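2,3,4,5-tetrahydropyridine-2,6-dicarboxylate N-succinyltransferase (Campylobacter jejuni, PDB 2RIJ) probably catalyses the succinyl-CoA-dependent conversion of cyclic tetrahydrodipicolinate into acyclic N-succinyl-L-2-amino-6-oxopimelate, the first step of the succinylase route to lysine. Local coordinates at residues L335-F344 and E353-H361. Residues are numbered along the deposited sequence; the frame is centred on the assembly and turned at random.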
loop_
_atom_site.group_PDB
_atom_site.type_symbol
_atom_site.label_atom_id
_atom_site.label_comp_id
_atom_site.label_asym_id
_atom_site.label_seq_id
_atom_site.Cartn_x
_atom_site.Cartn_y
_atom_site.Cartn_z
ATOM N N LEU A 335 11.220 -20.198 -10.444
ATOM C CA LEU A 335 11.614 -19.432 -11.626
ATOM C C LEU A 335 13.098 -19.683 -11.974
ATOM O O LEU A 335 13.419 -19.824 -13.129
ATOM C CB LEU A 335 11.290 -17.931 -11.487
ATOM C CG LEU A 335 9.804 -17.535 -11.697
ATOM C CD1 LEU A 335 9.610 -16.055 -11.272
ATOM C CD2 LEU A 335 9.291 -17.794 -13.148
ATOM N N ALA A 336 13.968 -19.773 -10.973
ATOM C CA ALA A 336 15.382 -20.192 -11.189
ATOM C C ALA A 336 15.504 -21.488 -11.970
ATOM O O ALA A 336 16.338 -21.608 -12.870
ATOM C CB ALA A 336 16.085 -20.308 -9.872
ATOM N N LYS A 337 14.648 -22.456 -11.671
ATOM C CA LYS A 337 14.680 -23.721 -12.385
ATOM C C LYS A 337 14.367 -23.589 -13.857
ATOM O O LYS A 337 14.962 -24.277 -14.677
ATOM C CB LYS A 337 13.700 -24.709 -11.770
ATOM C CG LYS A 337 14.085 -25.176 -10.385
ATOM C CD LYS A 337 13.146 -26.286 -9.918
ATOM C CE LYS A 337 13.154 -26.462 -8.403
ATOM N NZ LYS A 337 12.237 -27.582 -7.987
ATOM N N LEU A 338 13.399 -22.739 -14.194
ATOM C CA LEU A 338 13.032 -22.518 -15.581
ATOM C C LEU A 338 14.063 -21.598 -16.275
ATOM O O LEU A 338 14.076 -21.495 -17.490
ATOM C CB LEU A 338 11.610 -21.887 -15.639
ATOM C CG LEU A 338 10.471 -22.738 -15.103
ATOM C CD1 LEU A 338 9.168 -21.981 -15.041
ATOM C CD2 LEU A 338 10.354 -23.989 -16.005
ATOM N N ASN A 339 14.856 -20.882 -15.484
ATOM C CA ASN A 339 15.735 -19.793 -15.973
ATOM C C ASN A 339 17.086 -19.841 -15.232
ATOM O O ASN A 339 17.428 -18.964 -14.443
ATOM C CB ASN A 339 15.043 -18.431 -15.754
ATOM C CG ASN A 339 13.715 -18.338 -16.473
ATOM O OD1 ASN A 339 13.666 -18.210 -17.709
ATOM N ND2 ASN A 339 12.640 -18.343 -15.711
ATOM N N PRO A 340 17.861 -20.905 -15.491
ATOM C CA PRO A 340 19.052 -21.231 -14.747
ATOM C C PRO A 340 20.178 -20.214 -14.817
ATOM O O PRO A 340 20.957 -20.174 -13.904
ATOM C CB PRO A 340 19.485 -22.573 -15.324
ATOM C CG PRO A 340 18.764 -22.771 -16.501
ATOM C CD PRO A 340 17.569 -21.884 -16.537
ATOM N N TYR A 341 20.268 -19.392 -15.857
ATOM C CA TYR A 341 21.340 -18.399 -15.892
ATOM C C TYR A 341 20.968 -17.082 -15.234
ATOM O O TYR A 341 21.833 -16.252 -14.965
ATOM C CB TYR A 341 21.799 -18.166 -17.319
ATOM C CG TYR A 341 22.661 -19.286 -17.824
ATOM C CD1 TYR A 341 22.119 -20.491 -18.213
ATOM C CD2 TYR A 341 24.050 -19.132 -17.885
ATOM C CE1 TYR A 341 22.971 -21.547 -18.686
ATOM C CE2 TYR A 341 24.874 -20.130 -18.341
ATOM C CZ TYR A 341 24.349 -21.350 -18.745
ATOM O OH TYR A 341 25.257 -22.344 -19.202
ATOM N N PHE A 342 19.680 -16.865 -14.989
ATOM C CA PHE A 342 19.285 -15.602 -14.429
ATOM C C PHE A 342 19.549 -15.530 -12.921
ATOM O O PHE A 342 19.341 -16.502 -12.167
ATOM C CB PHE A 342 17.820 -15.335 -14.707
ATOM C CG PHE A 342 17.426 -13.898 -14.486
ATOM C CD1 PHE A 342 17.743 -12.922 -15.415
ATOM C CD2 PHE A 342 16.748 -13.526 -13.353
ATOM C CE1 PHE A 342 17.355 -11.577 -15.206
ATOM C CE2 PHE A 342 16.352 -12.194 -13.147
ATOM C CZ PHE A 342 16.660 -11.233 -14.059
ATOM N N ASN A 343 19.947 -14.345 -12.478
ATOM C CA ASN A 343 20.271 -14.124 -11.090
ATOM C C ASN A 343 19.060 -13.519 -10.369
ATOM O O ASN A 343 18.739 -12.337 -10.554
ATOM C CB ASN A 343 21.481 -13.204 -11.009
ATOM C CG ASN A 343 22.070 -13.141 -9.624
ATOM O OD1 ASN A 343 21.534 -13.713 -8.677
ATOM N ND2 ASN A 343 23.170 -12.423 -9.494
ATOM N N PHE A 344 18.368 -14.354 -9.593
ATOM C CA PHE A 344 17.147 -13.957 -8.865
ATOM C C PHE A 344 17.491 -13.507 -7.423
ATOM O O PHE A 344 16.749 -13.752 -6.465
ATOM C CB PHE A 344 16.143 -15.117 -8.852
ATOM C CG PHE A 344 15.508 -15.391 -10.182
ATOM C CD1 PHE A 344 14.514 -14.561 -10.667
ATOM C CD2 PHE A 344 15.907 -16.464 -10.951
ATOM C CE1 PHE A 344 13.931 -14.806 -11.898
ATOM C CE2 PHE A 344 15.312 -16.721 -12.155
ATOM C CZ PHE A 344 14.332 -15.890 -12.639
ATOM N N GLU A 353 14.785 -5.849 -17.290
ATOM C CA GLU A 353 15.673 -6.852 -16.745
ATOM C C GLU A 353 15.145 -8.242 -16.913
ATOM O O GLU A 353 15.921 -9.171 -16.893
ATOM C CB GLU A 353 15.919 -6.632 -15.259
ATOM C CG GLU A 353 16.487 -5.264 -14.928
ATOM C CD GLU A 353 16.718 -5.129 -13.438
ATOM O OE1 GLU A 353 17.783 -5.595 -12.974
ATOM O OE2 GLU A 353 15.835 -4.578 -12.732
ATOM N N LEU A 354 13.818 -8.382 -17.013
ATOM C CA LEU A 354 13.176 -9.693 -17.049
ATOM C C LEU A 354 12.958 -10.210 -18.459
ATOM O O LEU A 354 12.348 -11.253 -18.659
ATOM C CB LEU A 354 11.822 -9.622 -16.368
ATOM C CG LEU A 354 11.834 -9.213 -14.892
ATOM C CD1 LEU A 354 10.420 -8.735 -14.424
ATOM C CD2 LEU A 354 12.447 -10.402 -14.028
ATOM N N LYS A 355 13.486 -9.504 -19.446
ATOM C CA LYS A 355 13.166 -9.810 -20.809
ATOM C C LYS A 355 13.611 -11.222 -21.193
ATOM O O LYS A 355 14.698 -11.702 -20.797
ATOM C CB LYS A 355 13.778 -8.775 -21.715
ATOM C CG LYS A 355 15.282 -8.780 -21.751
ATOM C CD LYS A 355 15.709 -7.699 -22.747
ATOM C CE LYS A 355 17.133 -7.848 -23.159
ATOM N NZ LYS A 355 17.950 -7.163 -22.162
ATOM N N GLY A 356 12.751 -11.886 -21.944
ATOM C CA GLY A 356 13.074 -13.177 -22.519
ATOM C C GLY A 356 12.943 -14.347 -21.561
ATOM O O GLY A 356 13.081 -15.471 -21.975
ATOM N N LEU A 357 12.660 -14.118 -20.284
ATOM C CA LEU A 357 12.581 -15.253 -19.330
ATOM C C LEU A 357 11.334 -16.110 -19.546
ATOM O O LEU A 357 10.297 -15.607 -19.999
ATOM C CB LEU A 357 12.652 -14.764 -17.889
ATOM C CG LEU A 357 13.891 -13.941 -17.513
ATOM C CD1 LEU A 357 13.777 -13.397 -16.101
ATOM C CD2 LEU A 357 15.179 -14.798 -17.691
ATOM N N ASN A 358 11.421 -17.387 -19.165
ATOM C CA ASN A 358 10.299 -18.326 -19.317
ATOM C C ASN A 358 9.469 -18.461 -18.065
ATOM O O ASN A 358 10.004 -18.384 -16.938
ATOM C CB ASN A 358 10.859 -19.733 -19.650
ATOM C CG ASN A 358 11.766 -19.719 -20.839
ATOM O OD1 ASN A 358 11.393 -19.297 -21.952
ATOM N ND2 ASN A 358 12.982 -20.173 -20.628
ATOM N N GLY A 359 8.185 -18.757 -18.225
ATOM C CA GLY A 359 7.332 -19.081 -17.090
ATOM C C GLY A 359 6.915 -17.938 -16.181
ATOM O O GLY A 359 6.470 -18.168 -15.062
ATOM N N LEU A 360 7.041 -16.701 -16.662
ATOM C CA LEU A 360 6.685 -15.524 -15.885
ATOM C C LEU A 360 5.176 -15.286 -15.891
ATOM O O LEU A 360 4.479 -15.477 -16.884
ATOM C CB LEU A 360 7.364 -14.252 -16.410
ATOM C CG LEU A 360 8.902 -14.227 -16.520
ATOM C CD1 LEU A 360 9.363 -12.829 -16.956
ATOM C CD2 LEU A 360 9.531 -14.548 -15.188
ATOM N N HIS A 361 4.703 -14.827 -14.760
ATOM C CA HIS A 361 3.311 -14.441 -14.609
ATOM C C HIS A 361 3.280 -13.048 -14.044
ATOM O O HIS A 361 3.598 -12.827 -12.868
ATOM C CB HIS A 361 2.553 -15.432 -13.743
ATOM C CG HIS A 361 1.082 -15.159 -13.653
ATOM N ND1 HIS A 361 0.218 -16.013 -13.011
ATOM C CD2 HIS A 361 0.316 -14.168 -14.174
ATOM C CE1 HIS A 361 -1.013 -15.532 -13.099
ATOM N NE2 HIS A 361 -0.985 -14.431 -13.831
#
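Where a short helix ends at Leu338, the chain continuing into Asn339 runs past Leu357 and Asn358, with Leu338 CA 6.2 Å from Asn358 CA. Asn339, the first residue to leave helical geometry, also opens a type I turn to Phe342; across from it, a type II turn from Leu354 to Leu357 leads into strand 360-364. Leu357 and Asn358 thus meet the helix end just before the strand begins.

How a single primary amide can join two loops is plain at Asn339. Its OD1 takes the backbone N-H of Asn358 on a lone pair in the carbonyl plane, 2.8 Å from Asn358 N, while its ND2 gives an almost straight bond (170°) to Asn358 O at 2.9 Å. Both polar atoms of one residue's backbone are therefore held by one side chain. The other N-H of ND2 turns back to Leu335 O, approaching tilted from that carbonyl's plane, and the three bonds together fix the rotation of the amide.

The site lies at the C-terminal end of the left-handed beta-helix built from hexapeptide repeats, where strand 360-364 pairs with strand 314-315 on one side and strand 371-375 on the other.

Leu357 links the amide to the apolar packing: its CB lies against Asn339 OD1, and its CD1 sits squarely over the Phe342 ring, a CH-pi contact 3.8 Å from the centroid. With CG anti to the backbone N (chi1 -165°), Phe342 reaches across to Glu353, bringing CE1 within 3.3 Å of Glu353 O. On the helical side, the side chains of Leu335 and Leu360 cross at about a right angle, their CD2 atoms 3.8 Å apart, and Leu338 CD1 rests 4.0 Å from Gly359 CA.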